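Local coordinates for TIR protein (Paracoccus denitrificans PD1222, PDB 3H16) that is of unknown function but folds as a bacterial TIR domain, a flavodoxin-like parallel alpha/beta domain that pairs with a second copy of itself, at residues 33-38 against 110-115; 132-137 against 146-151; 21-26 against 41-46. All coordinates share one frame; numbering follows the deposited sequence.

Three buried contacts pack helices 32-45 and 141-153 against one side of the parallel sheet of this TIR domain. Interactions 1 and 2 lie about 11 Å apart between centres and sit on neighbouring strands: Trp113 N approaches Phe134 O at 2.8 Å, a probable hydrogen bond. Interactions 1 and 3 share helix 32-45; Val36 CG1 meets Ile25 CG2 at 3.8 Å. Between interactions 2 and 3, Leu148 CD1 lies 4.0 Å from Leu43 CD2, which joins the two helices on that side of the sheet. The second subunit touches interactions 1 and 2, but not the segments of interaction 3.

Interaction 1 (33-38 against 110-115); sequences ADFVEA and LPIWHK
Phe35 of helix 32-45 and His114 of 110-115 stack face to face where the helix lies over the parallel sheet of the TIR fold. The ring centroids are 4.0 Å apart and the planes differ by 19°. The overlap is partial: Phe35 CD1 and CE1 lie over the far side of the imidazole, with Phe35 CD1 3.7 Å from His114 CE1. Both side chains reach out with CG anti to the backbone N (chi1 -172° for Phe35, -173° for His114), and they slide past each other in opposite directions. Deeper in, contact is thinner, Phe35 CZ standing 4.4 Å from Ile112 CG2, while Val80 and Thr136 also touch the Phe35 side chain. On its other face the imidazole carries CG of Lys115, 3.9 Å above the ring plane, over its centre, and its ND1 is hydrogen-bonded to Thr136 OG1, so the ring is held from several directions. The outer side is looser. Asp34 is exposed and poorly ordered, and it reaches His114 through a water: that water donates to Asp34 OD2 at 3.1 Å and lies in the imidazole plane, 3.1 Å from His114 NE2.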
ATOM      1  N   ALA B  33      13.302 -12.847  20.490  1.00 52.17           N
ATOM      2  CA  ALA B  33      13.007 -14.224  20.846  1.00 60.81           C
ATOM      3  C   ALA B  33      11.787 -14.800  20.146  1.00 65.19           C
ATOM      4  O   ALA B  33      11.911 -15.699  19.320  1.00 64.84           O
ATOM      5  CB  ALA B  33      12.834 -14.337  22.358  1.00 64.09           C
ATOM      6  N   ASP B  34      10.616 -14.267  20.469  1.00 68.19           N
ATOM      7  CA  ASP B  34       9.358 -14.762  19.921  1.00 73.95           C
ATOM      8  C   ASP B  34       8.956 -14.373  18.498  1.00 68.67           C
ATOM      9  O   ASP B  34       8.958 -15.218  17.598  1.00 74.63           O
ATOM     10  CB  ASP B  34       8.217 -14.390  20.872  1.00 86.39           C
ATOM     11  CG  ASP B  34       8.081 -12.888  21.051  1.00 94.93           C
ATOM     12  OD1 ASP B  34       9.098 -12.231  21.359  1.00102.72           O
ATOM     13  OD2 ASP B  34       6.959 -12.366  20.884  1.00 98.50           O
ATOM     14  N   PHE B  35       8.610 -13.104  18.299  1.00 59.45           N
ATOM     15  CA  PHE B  35       8.133 -12.612  17.004  1.00 44.64           C
ATOM     16  C   PHE B  35       9.114 -12.538  15.841  1.00 39.99           C
ATOM     17  O   PHE B  35       8.966 -13.243  14.843  1.00 38.65           O
ATOM     18  CB  PHE B  35       7.489 -11.231  17.183  1.00 35.27           C
ATOM     19  CG  PHE B  35       6.787 -10.723  15.955  1.00 28.39           C
ATOM     20  CD1 PHE B  35       5.663 -11.376  15.459  1.00 25.80           C
ATOM     21  CD2 PHE B  35       7.257  -9.597  15.287  1.00 27.35           C
ATOM     22  CE1 PHE B  35       5.017 -10.918  14.314  1.00 25.85           C
ATOM     23  CE2 PHE B  35       6.616  -9.130  14.140  1.00 26.38           C
ATOM     24  CZ  PHE B  35       5.491  -9.797  13.654  1.00 25.55           C
ATOM     25  N   VAL B  36      10.099 -11.663  15.965  1.00 34.68           N
ATOM     26  CA  VAL B  36      11.077 -11.460  14.918  1.00 32.28           C
ATOM     27  C   VAL B  36      11.686 -12.748  14.381  1.00 34.04           C
ATOM     28  O   VAL B  36      11.911 -12.871  13.178  1.00 35.49           O
ATOM     29  CB  VAL B  36      12.182 -10.511  15.404  1.00 27.52           C
ATOM     30  CG1 VAL B  36      13.131 -10.179  14.271  1.00 23.16           C
ATOM     31  CG2 VAL B  36      11.545  -9.236  15.933  1.00 26.25           C
ATOM     32  N   GLU B  37      11.942 -13.711  15.258  1.00 36.15           N
ATOM     33  CA  GLU B  37      12.522 -14.972  14.823  1.00 37.10           C
ATOM     34  C   GLU B  37      11.518 -15.718  13.956  1.00 36.48           C
ATOM     35  O   GLU B  37      11.849 -16.161  12.858  1.00 34.32           O
ATOM     36  CB  GLU B  37      12.922 -15.820  16.029  1.00 41.50           C
ATOM     37  CG  GLU B  37      14.375 -16.263  15.997  1.00 50.02           C
ATOM     38  CD  GLU B  37      14.830 -16.872  17.309  1.00 55.06           C
ATOM     39  OE1 GLU B  37      14.262 -17.910  17.717  1.00 58.96           O
ATOM     40  OE2 GLU B  37      15.756 -16.309  17.932  1.00 56.81           O
ATOM     41  N   ALA B  38      10.290 -15.841  14.445  1.00 37.43           N
ATOM     42  CA  ALA B  38       9.239 -16.517  13.695  1.00 39.08           C
ATOM     43  C   ALA B  38       9.113 -15.871  12.325  1.00 38.22           C
ATOM     44  O   ALA B  38       9.076 -16.546  11.299  1.00 40.58           O
ATOM     45  CB  ALA B  38       7.919 -16.407  14.432  1.00 42.90           C
ATOM     46  N   LEU B 110       9.307  -0.526   6.079  1.00 30.63           N
ATOM     47  CA  LEU B 110       7.952  -1.007   6.234  1.00 25.34           C
ATOM     48  C   LEU B 110       7.684  -1.317   7.685  1.00 24.04           C
ATOM     49  O   LEU B 110       8.381  -2.127   8.304  1.00 25.81           O
ATOM     50  CB  LEU B 110       7.749  -2.256   5.377  1.00 27.44           C
ATOM     51  CG  LEU B 110       8.123  -2.069   3.900  1.00 28.46           C
ATOM     52  CD1 LEU B 110       7.871  -3.348   3.144  1.00 31.40           C
ATOM     53  CD2 LEU B 110       7.299  -0.939   3.295  1.00 28.68           C
ATOM     54  N   PRO B 111       6.685  -0.649   8.267  1.00 23.53           N
ATOM     55  CA  PRO B 111       6.345  -0.884   9.672  1.00 23.52           C
ATOM     56  C   PRO B 111       5.313  -2.000   9.815  1.00 23.74           C
ATOM     57  O   PRO B 111       4.486  -2.214   8.925  1.00 23.49           O
ATOM     58  CB  PRO B 111       5.787   0.468  10.117  1.00 23.30           C
ATOM     59  CG  PRO B 111       5.050   0.916   8.899  1.00 21.92           C
ATOM     60  CD  PRO B 111       6.007   0.557   7.754  1.00 20.66           C
ATOM     61  N   ILE B 112       5.365  -2.710  10.931  1.00 25.05           N
ATOM     62  CA  ILE B 112       4.414  -3.779  11.191  1.00 24.61           C
ATOM     63  C   ILE B 112       3.914  -3.592  12.615  1.00 24.13           C
ATOM     64  O   ILE B 112       4.685  -3.758  13.564  1.00 24.06           O
ATOM     65  CB  ILE B 112       5.066  -5.172  11.090  1.00 25.99           C
ATOM     66  CG1 ILE B 112       5.603  -5.406   9.681  1.00 26.04           C
ATOM     67  CG2 ILE B 112       4.058  -6.242  11.448  1.00 24.09           C
ATOM     68  CD1 ILE B 112       6.185  -6.801   9.484  1.00 30.58           C
ATOM     69  N   TRP B 113       2.639  -3.229  12.759  1.00 23.57           N
ATOM     70  CA  TRP B 113       2.035  -3.036  14.073  1.00 22.20           C
ATOM     71  C   TRP B 113       1.864  -4.409  14.685  1.00 21.57           C
ATOM     72  O   TRP B 113       1.398  -5.330  14.024  1.00 22.80           O
ATOM     73  CB  TRP B 113       0.676  -2.345  13.947  1.00 22.45           C
ATOM     74  CG  TRP B 113       0.767  -0.903  13.539  1.00 21.62           C
ATOM     75  CD1 TRP B 113       1.786  -0.307  12.850  1.00 23.55           C
ATOM     76  CD2 TRP B 113      -0.222   0.113  13.748  1.00 20.82           C
ATOM     77  NE1 TRP B 113       1.491   1.015  12.615  1.00 22.75           N
ATOM     78  CE2 TRP B 113       0.265   1.299  13.155  1.00 21.30           C
ATOM     79  CE3 TRP B 113      -1.478   0.134  14.372  1.00 22.15           C
ATOM     80  CZ2 TRP B 113      -0.457   2.493  13.167  1.00 21.99           C
ATOM     81  CZ3 TRP B 113      -2.201   1.324  14.382  1.00 20.95           C
ATOM     82  CH2 TRP B 113      -1.686   2.486  13.782  1.00 24.27           C
ATOM     83  N   HIS B 114       2.240  -4.544  15.950  1.00 23.04           N
ATOM     84  CA  HIS B 114       2.149  -5.821  16.636  1.00 24.94           C
ATOM     85  C   HIS B 114       1.608  -5.710  18.070  1.00 26.53           C
ATOM     86  O   HIS B 114       2.264  -5.166  18.972  1.00 26.41           O
ATOM     87  CB  HIS B 114       3.527  -6.485  16.641  1.00 23.01           C
ATOM     88  CG  HIS B 114       3.515  -7.880  17.166  1.00 23.87           C
ATOM     89  ND1 HIS B 114       2.663  -8.848  16.678  1.00 23.00           N
ATOM     90  CD2 HIS B 114       4.234  -8.470  18.151  1.00 23.93           C
ATOM     91  CE1 HIS B 114       2.854  -9.973  17.343  1.00 24.63           C
ATOM     92  NE2 HIS B 114       3.801  -9.770  18.243  1.00 25.11           N
ATOM     93  N   LYS B 115       0.401  -6.233  18.259  1.00 27.31           N
ATOM     94  CA  LYS B 115      -0.265  -6.229  19.552  1.00 28.34           C
ATOM     95  C   LYS B 115      -0.356  -4.839  20.182  1.00 26.54           C
ATOM     96  O   LYS B 115      -0.298  -4.683  21.401  1.00 26.17           O
ATOM     97  CB  LYS B 115       0.436  -7.218  20.491  1.00 31.41           C
ATOM     98  CG  LYS B 115       0.350  -8.669  19.995  1.00 37.63           C
ATOM     99  CD  LYS B 115       1.242  -9.631  20.776  1.00 40.82           C
ATOM    100  CE  LYS B 115       0.746  -9.856  22.200  1.00 42.44           C
ATOM    101  NZ  LYS B 115      -0.616 -10.462  22.226  1.00 47.76           N
TER
HETATM  102  O   HOH W   1       4.086 -12.428  19.768  1.00 39.72           O

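Interaction 2 (132-137 against 146-151); sequences LAFNTS and ADLMAI
The last strand of the parallel TIR sheet and the C-terminal helix 141-153 close on each other here, at the interface with the second subunit. Phe134 is the one residue of 132-137 that touches 146-151, and it meets three helical side chains spread over about one turn. Its CG lies anti to the carbonyl carbon (chi1 -72°), which sends the ring off the strand toward Asp147, Leu148 and Ile151. Phe134 CE1 is 3.5 Å from Asp147 CB, and the carboxylate runs on past the same part of the ring, Asp147 OD2 to Phe134 CE1 3.6 Å, with its plane only 15° from that of the ring. Phe134 and Ile151 approach from opposite directions, and Ile151 CD1 lies in the ring plane, at the edge, 4.0 Å from Phe134 CZ. Leu148 CD2 lies obliquely to the ring, 4.1 Å from Phe134 CE2; Leu148 and Ile151 both continue onto Leu110 of the adjacent strand. At the end of the strand, Asn135 OD1 accepts from Ser137 N at 3.1 Å in an Asx turn, the donor standing 51° out of the carbonyl plane.

The carboxylate of Asp147 is tied down beyond this contact: OD2 forms a salt bridge with Lys139, and OD1 accepts from the backbone N of Gln92 of the second subunit. Phe124 of that subunit meets the Phe134 ring as well. Asp147 therefore lends its CB to an apolar surface while the carboxylate oxygens of this buried residue are answered by a lysine and a neighbouring chain; the lysine and the amide would be expected to favour the charged form, and they fix the carboxylate alongside the phenyl ring.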
ATOM      1  N   LEU B 132      -0.398   4.231   6.833  1.00 24.58           N
ATOM      2  CA  LEU B 132      -0.896   2.883   6.632  1.00 25.04           C
ATOM      3  C   LEU B 132       0.255   1.889   6.758  1.00 26.11           C
ATOM      4  O   LEU B 132       1.356   2.115   6.233  1.00 28.28           O
ATOM      5  CB  LEU B 132      -1.584   2.764   5.272  1.00 25.63           C
ATOM      6  CG  LEU B 132      -2.831   3.647   5.058  1.00 27.90           C
ATOM      7  CD1 LEU B 132      -3.560   3.149   3.830  1.00 28.34           C
ATOM      8  CD2 LEU B 132      -3.771   3.608   6.259  1.00 27.47           C
ATOM      9  N   ALA B 133       0.009   0.792   7.466  1.00 22.52           N
ATOM     10  CA  ALA B 133       1.048  -0.195   7.665  1.00 21.67           C
ATOM     11  C   ALA B 133       0.525  -1.624   7.714  1.00 21.56           C
ATOM     12  O   ALA B 133      -0.664  -1.861   7.573  1.00 22.55           O
ATOM     13  CB  ALA B 133       1.784   0.123   8.941  1.00 20.81           C
ATOM     14  N   PHE B 134       1.429  -2.583   7.888  1.00 23.03           N
ATOM     15  CA  PHE B 134       1.038  -3.978   8.009  1.00 24.31           C
ATOM     16  C   PHE B 134       0.700  -4.143   9.481  1.00 25.70           C
ATOM     17  O   PHE B 134       1.327  -3.518  10.346  1.00 26.21           O
ATOM     18  CB  PHE B 134       2.179  -4.899   7.592  1.00 25.35           C
ATOM     19  CG  PHE B 134       2.426  -4.895   6.124  1.00 29.49           C
ATOM     20  CD1 PHE B 134       1.440  -5.331   5.249  1.00 28.97           C
ATOM     21  CD2 PHE B 134       3.600  -4.373   5.603  1.00 31.22           C
ATOM     22  CE1 PHE B 134       1.614  -5.236   3.877  1.00 31.92           C
ATOM     23  CE2 PHE B 134       3.789  -4.273   4.225  1.00 33.51           C
ATOM     24  CZ  PHE B 134       2.792  -4.703   3.361  1.00 34.81           C
ATOM     25  N   ASN B 135      -0.295  -4.978   9.752  1.00 26.61           N
ATOM     26  CA  ASN B 135      -0.799  -5.197  11.102  1.00 26.82           C
ATOM     27  C   ASN B 135      -1.003  -6.707  11.369  1.00 26.43           C
ATOM     28  O   ASN B 135      -1.836  -7.340  10.717  1.00 27.78           O
ATOM     29  CB  ASN B 135      -2.140  -4.459  11.203  1.00 25.30           C
ATOM     30  CG  ASN B 135      -2.567  -4.197  12.619  1.00 26.89           C
ATOM     31  OD1 ASN B 135      -2.096  -4.855  13.554  1.00 27.29           O
ATOM     32  ND2 ASN B 135      -3.480  -3.236  12.794  1.00 23.15           N
ATOM     33  N   THR B 136      -0.270  -7.283  12.321  1.00 24.20           N
ATOM     34  CA  THR B 136      -0.436  -8.712  12.599  1.00 23.71           C
ATOM     35  C   THR B 136      -1.802  -9.006  13.230  1.00 24.20           C
ATOM     36  O   THR B 136      -2.156 -10.160  13.475  1.00 22.63           O
ATOM     37  CB  THR B 136       0.654  -9.258  13.544  1.00 21.45           C
ATOM     38  OG1 THR B 136       0.484  -8.700  14.850  1.00 22.96           O
ATOM     39  CG2 THR B 136       2.029  -8.903  13.028  1.00 21.33           C
ATOM     40  N   SER B 137      -2.572  -7.953  13.479  1.00 25.35           N
ATOM     41  CA  SER B 137      -3.889  -8.089  14.079  1.00 27.82           C
ATOM     42  C   SER B 137      -4.928  -8.246  12.972  1.00 28.25           C
ATOM     43  O   SER B 137      -6.067  -8.646  13.222  1.00 25.36           O
ATOM     44  CB  SER B 137      -4.198  -6.844  14.914  1.00 30.57           C
ATOM     45  OG  SER B 137      -5.501  -6.882  15.456  1.00 36.22           O
ATOM     46  N   ALA B 146       3.650 -12.735   2.397  1.00 21.54           N
ATOM     47  CA  ALA B 146       3.322 -12.747   0.972  1.00 21.81           C
ATOM     48  C   ALA B 146       3.404 -11.307   0.447  1.00 23.49           C
ATOM     49  O   ALA B 146       3.937 -11.073  -0.636  1.00 26.14           O
ATOM     50  CB  ALA B 146       1.935 -13.317   0.741  1.00 14.05           C
ATOM     51  N   ASP B 147       2.887 -10.347   1.217  1.00 25.50           N
ATOM     52  CA  ASP B 147       2.942  -8.942   0.817  1.00 28.08           C
ATOM     53  C   ASP B 147       4.390  -8.456   0.707  1.00 28.96           C
ATOM     54  O   ASP B 147       4.742  -7.738  -0.232  1.00 27.58           O
ATOM     55  CB  ASP B 147       2.193  -8.053   1.820  1.00 31.08           C
ATOM     56  CG  ASP B 147       0.692  -8.327   1.844  1.00 37.18           C
ATOM     57  OD1 ASP B 147       0.107  -8.513   0.753  1.00 38.35           O
ATOM     58  OD2 ASP B 147       0.098  -8.345   2.949  1.00 36.31           O
ATOM     59  N   LEU B 148       5.227  -8.848   1.668  1.00 28.05           N
ATOM     60  CA  LEU B 148       6.624  -8.443   1.671  1.00 28.12           C
ATOM     61  C   LEU B 148       7.393  -9.022   0.483  1.00 28.96           C
ATOM     62  O   LEU B 148       8.246  -8.348  -0.095  1.00 28.52           O
ATOM     63  CB  LEU B 148       7.285  -8.854   2.985  1.00 26.83           C
ATOM     64  CG  LEU B 148       6.731  -8.139   4.219  1.00 26.41           C
ATOM     65  CD1 LEU B 148       7.236  -8.817   5.464  1.00 24.98           C
ATOM     66  CD2 LEU B 148       7.136  -6.677   4.204  1.00 25.45           C
ATOM     67  N   MET B 149       7.094 -10.266   0.122  1.00 29.13           N
ATOM     68  CA  MET B 149       7.752 -10.899  -1.015  1.00 30.01           C
ATOM     69  C   MET B 149       7.294 -10.193  -2.284  1.00 30.76           C
ATOM     70  O   MET B 149       8.061 -10.038  -3.232  1.00 33.39           O
ATOM     71  CB  MET B 149       7.401 -12.386  -1.096  1.00 28.50           C
ATOM     72  CG  MET B 149       7.991 -13.230   0.018  1.00 30.83           C
ATOM     73  SD  MET B 149       9.775 -12.974   0.235  1.00 33.93           S
ATOM     74  CE  MET B 149      10.405 -13.701  -1.256  1.00 30.74           C
ATOM     75  N   ALA B 150       6.036  -9.765  -2.297  1.00 29.00           N
ATOM     76  CA  ALA B 150       5.496  -9.062  -3.445  1.00 27.35           C
ATOM     77  C   ALA B 150       6.252  -7.756  -3.618  1.00 29.10           C
ATOM     78  O   ALA B 150       6.601  -7.379  -4.736  1.00 27.86           O
ATOM     79  CB  ALA B 150       4.043  -8.781  -3.234  1.00 23.56           C
ATOM     80  N   ILE B 151       6.499  -7.075  -2.499  1.00 31.49           N
ATOM     81  CA  ILE B 151       7.210  -5.801  -2.486  1.00 34.78           C
ATOM     82  C   ILE B 151       8.680  -5.978  -2.844  1.00 38.76           C
ATOM     83  O   ILE B 151       9.286  -5.103  -3.460  1.00 40.81           O
ATOM     84  CB  ILE B 151       7.091  -5.118  -1.104  1.00 34.37           C
ATOM     85  CG1 ILE B 151       5.648  -4.661  -0.877  1.00 33.92           C
ATOM     86  CG2 ILE B 151       8.022  -3.918  -1.018  1.00 32.22           C
ATOM     87  CD1 ILE B 151       5.413  -4.001   0.470  1.00 31.70           C
TER

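Interaction 3 (21-26 against 41-46)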
ATOM      1  N   HIS B  21      21.589  -7.947   1.182  1.00 36.43           N
ATOM      2  CA  HIS B  21      20.431  -8.369   1.967  1.00 32.12           C
ATOM      3  C   HIS B  21      19.162  -7.788   1.356  1.00 29.27           C
ATOM      4  O   HIS B  21      19.187  -6.709   0.763  1.00 23.56           O
ATOM      5  CB  HIS B  21      20.541  -7.890   3.420  1.00 33.49           C
ATOM      6  CG  HIS B  21      21.727  -8.432   4.152  1.00 35.98           C
ATOM      7  ND1 HIS B  21      22.925  -7.753   4.235  1.00 37.14           N
ATOM      8  CD2 HIS B  21      21.900  -9.587   4.837  1.00 35.66           C
ATOM      9  CE1 HIS B  21      23.783  -8.466   4.942  1.00 36.12           C
ATOM     10  NE2 HIS B  21      23.184  -9.583   5.319  1.00 36.06           N
ATOM     11  N   ASP B  22      18.055  -8.507   1.490  1.00 26.94           N
ATOM     12  CA  ASP B  22      16.806  -8.006   0.950  1.00 27.67           C
ATOM     13  C   ASP B  22      16.118  -7.190   2.031  1.00 25.89           C
ATOM     14  O   ASP B  22      15.622  -6.086   1.784  1.00 22.63           O
ATOM     15  CB  ASP B  22      15.875  -9.151   0.536  1.00 34.95           C
ATOM     16  CG  ASP B  22      16.327  -9.873  -0.736  1.00 42.56           C
ATOM     17  OD1 ASP B  22      16.469  -9.225  -1.798  1.00 48.26           O
ATOM     18  OD2 ASP B  22      16.519 -11.105  -0.671  1.00 44.74           O
ATOM     19  N   ILE B  23      16.139  -7.731   3.244  1.00 24.59           N
ATOM     20  CA  ILE B  23      15.453  -7.120   4.364  1.00 24.53           C
ATOM     21  C   ILE B  23      16.158  -7.219   5.698  1.00 24.97           C
ATOM     22  O   ILE B  23      16.692  -8.277   6.056  1.00 25.37           O
ATOM     23  CB  ILE B  23      14.081  -7.799   4.563  1.00 28.83           C
ATOM     24  CG1 ILE B  23      13.248  -7.683   3.285  1.00 31.06           C
ATOM     25  CG2 ILE B  23      13.359  -7.201   5.765  1.00 30.91           C
ATOM     26  CD1 ILE B  23      11.909  -8.359   3.371  1.00 32.44           C
ATOM     27  N   PHE B  24      16.155  -6.116   6.443  1.00 24.65           N
ATOM     28  CA  PHE B  24      16.706  -6.126   7.793  1.00 24.20           C
ATOM     29  C   PHE B  24      15.494  -5.824   8.664  1.00 23.38           C
ATOM     30  O   PHE B  24      14.622  -5.071   8.247  1.00 23.36           O
ATOM     31  CB  PHE B  24      17.799  -5.072   7.987  1.00 24.56           C
ATOM     32  CG  PHE B  24      17.307  -3.658   7.995  1.00 24.68           C
ATOM     33  CD1 PHE B  24      17.248  -2.922   6.819  1.00 25.34           C
ATOM     34  CD2 PHE B  24      16.994  -3.027   9.194  1.00 26.79           C
ATOM     35  CE1 PHE B  24      16.901  -1.570   6.833  1.00 26.42           C
ATOM     36  CE2 PHE B  24      16.643  -1.673   9.222  1.00 28.07           C
ATOM     37  CZ  PHE B  24      16.599  -0.940   8.037  1.00 26.66           C
ATOM     38  N   ILE B  25      15.418  -6.430   9.845  1.00 25.59           N
ATOM     39  CA  ILE B  25      14.274  -6.218  10.740  1.00 26.94           C
ATOM     40  C   ILE B  25      14.592  -5.474  12.045  1.00 27.31           C
ATOM     41  O   ILE B  25      15.085  -6.075  13.004  1.00 29.14           O
ATOM     42  CB  ILE B  25      13.621  -7.560  11.132  1.00 25.30           C
ATOM     43  CG1 ILE B  25      13.346  -8.397   9.890  1.00 25.39           C
ATOM     44  CG2 ILE B  25      12.326  -7.302  11.878  1.00 22.51           C
ATOM     45  CD1 ILE B  25      12.711  -9.734  10.188  1.00 30.35           C
ATOM     46  N   SER B  26      14.304  -4.174  12.075  1.00 28.27           N
ATOM     47  CA  SER B  26      14.529  -3.356  13.269  1.00 29.35           C
ATOM     48  C   SER B  26      13.480  -3.761  14.311  1.00 29.30           C
ATOM     49  O   SER B  26      12.292  -3.883  13.993  1.00 30.05           O
ATOM     50  CB  SER B  26      14.378  -1.873  12.926  1.00 32.31           C
ATOM     51  OG  SER B  26      14.642  -1.055  14.051  1.00 37.00           O
ATOM     52  N   HIS B  41      12.159 -16.590   9.981  1.00 42.65           N
ATOM     53  CA  HIS B  41      12.111 -17.945   9.448  1.00 50.08           C
ATOM     54  C   HIS B  41      11.138 -17.976   8.269  1.00 44.50           C
ATOM     55  O   HIS B  41      11.505 -18.372   7.153  1.00 40.42           O
ATOM     56  CB  HIS B  41      11.649 -18.926  10.533  1.00 67.17           C
ATOM     57  CG  HIS B  41      11.794 -20.365  10.150  1.00 88.14           C
ATOM     58  ND1 HIS B  41      13.020 -20.983  10.030  1.00 96.24           N
ATOM     59  CD2 HIS B  41      10.868 -21.304   9.843  1.00 95.98           C
ATOM     60  CE1 HIS B  41      12.843 -22.239   9.665  1.00101.23           C
ATOM     61  NE2 HIS B  41      11.547 -22.460   9.544  1.00101.22           N
ATOM     62  N   THR B  42       9.905 -17.534   8.524  1.00 38.12           N
ATOM     63  CA  THR B  42       8.860 -17.497   7.505  1.00 32.33           C
ATOM     64  C   THR B  42       9.275 -16.737   6.253  1.00 30.74           C
ATOM     65  O   THR B  42       8.993 -17.177   5.142  1.00 30.89           O
ATOM     66  CB  THR B  42       7.590 -16.867   8.054  1.00 30.18           C
ATOM     67  OG1 THR B  42       7.210 -17.560   9.245  1.00 28.57           O
ATOM     68  CG2 THR B  42       6.465 -16.962   7.036  1.00 27.62           C
ATOM     69  N   LEU B  43       9.932 -15.596   6.431  1.00 29.44           N
ATOM     70  CA  LEU B  43      10.395 -14.808   5.302  1.00 30.06           C
ATOM     71  C   LEU B  43      11.466 -15.542   4.489  1.00 32.82           C
ATOM     72  O   LEU B  43      11.410 -15.565   3.256  1.00 34.25           O
ATOM     73  CB  LEU B  43      10.952 -13.475   5.791  1.00 29.56           C
ATOM     74  CG  LEU B  43      10.018 -12.268   5.878  1.00 27.44           C
ATOM     75  CD1 LEU B  43      10.760 -11.114   6.553  1.00 26.64           C
ATOM     76  CD2 LEU B  43       9.566 -11.865   4.483  1.00 25.81           C
ATOM     77  N   ARG B  44      12.446 -16.139   5.166  1.00 34.14           N
ATOM     78  CA  ARG B  44      13.507 -16.869   4.464  1.00 36.17           C
ATOM     79  C   ARG B  44      12.937 -18.078   3.726  1.00 35.91           C
ATOM     80  O   ARG B  44      13.343 -18.382   2.604  1.00 36.31           O
ATOM     81  CB  ARG B  44      14.589 -17.323   5.443  1.00 38.13           C
ATOM     82  CG  ARG B  44      15.354 -16.183   6.063  1.00 41.66           C
ATOM     83  CD  ARG B  44      16.439 -16.680   6.985  1.00 45.20           C
ATOM     84  NE  ARG B  44      16.966 -15.595   7.805  1.00 50.15           N
ATOM     85  CZ  ARG B  44      17.872 -15.752   8.765  1.00 52.61           C
ATOM     86  NH1 ARG B  44      18.361 -16.957   9.031  1.00 56.85           N
ATOM     87  NH2 ARG B  44      18.278 -14.705   9.469  1.00 52.48           N
ATOM     88  N   ALA B  45      11.996 -18.764   4.367  1.00 33.70           N
ATOM     89  CA  ALA B  45      11.346 -19.922   3.769  1.00 30.70           C
ATOM     90  C   ALA B  45      10.668 -19.495   2.482  1.00 30.98           C
ATOM     91  O   ALA B  45      10.489 -20.307   1.576  1.00 35.21           O
ATOM     92  CB  ALA B  45      10.311 -20.500   4.725  1.00 25.21           C
ATOM     93  N   ALA B  46      10.286 -18.223   2.399  1.00 29.02           N
ATOM     94  CA  ALA B  46       9.621 -17.722   1.206  1.00 27.25           C
ATOM     95  C   ALA B  46      10.618 -17.180   0.190  1.00 28.15           C
ATOM     96  O   ALA B  46      10.232 -16.695  -0.877  1.00 26.31           O
ATOM     97  CB  ALA B  46       8.607 -16.649   1.568  1.00 26.67           C
TER
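Strand 21-28 runs past the C-terminal part of helix 32-45, with the nearest CA atoms, those of Ile23 and Leu43, 9.3 Å apart. The two segments belong to the first beta-alpha-beta unit of the TIR domain, in which the helix leads on to strand 50-57, and the spacing is bridged entirely by aliphatic side chains. Leu43 reaches from the helix between two isoleucines of the strand. Of these two, Leu43 CD2 meets Ile23 alone, 4.4 Å from Ile23 CD1, while Leu43 CD1 sits between the CD1 methyls of Ile23 and Ile25, about 4.4 Å from each. The isoleucines, two positions apart, point from the same side of the strand. In both, CD1 lies anti to CA (chi2 178° in Ile23, 180° in Ile25), which stretches the longer branch toward the helix. Phe24, between them, faces the other way and packs on Ile67 and Leu71 of helix 63-73.

Further side chains fill in round the leucine contact: Ile23 touches Ile78 and Ile152, and Ile25 touches Tyr52. Polar groups stay at its borders, as in the salt bridge of Asp22 to Arg75. With methyl groups alone meeting and no hydrogen bond across the two segments, helix and strand are held here by dispersion and by exclusion of water, contacts that impose little directional demand on the helix.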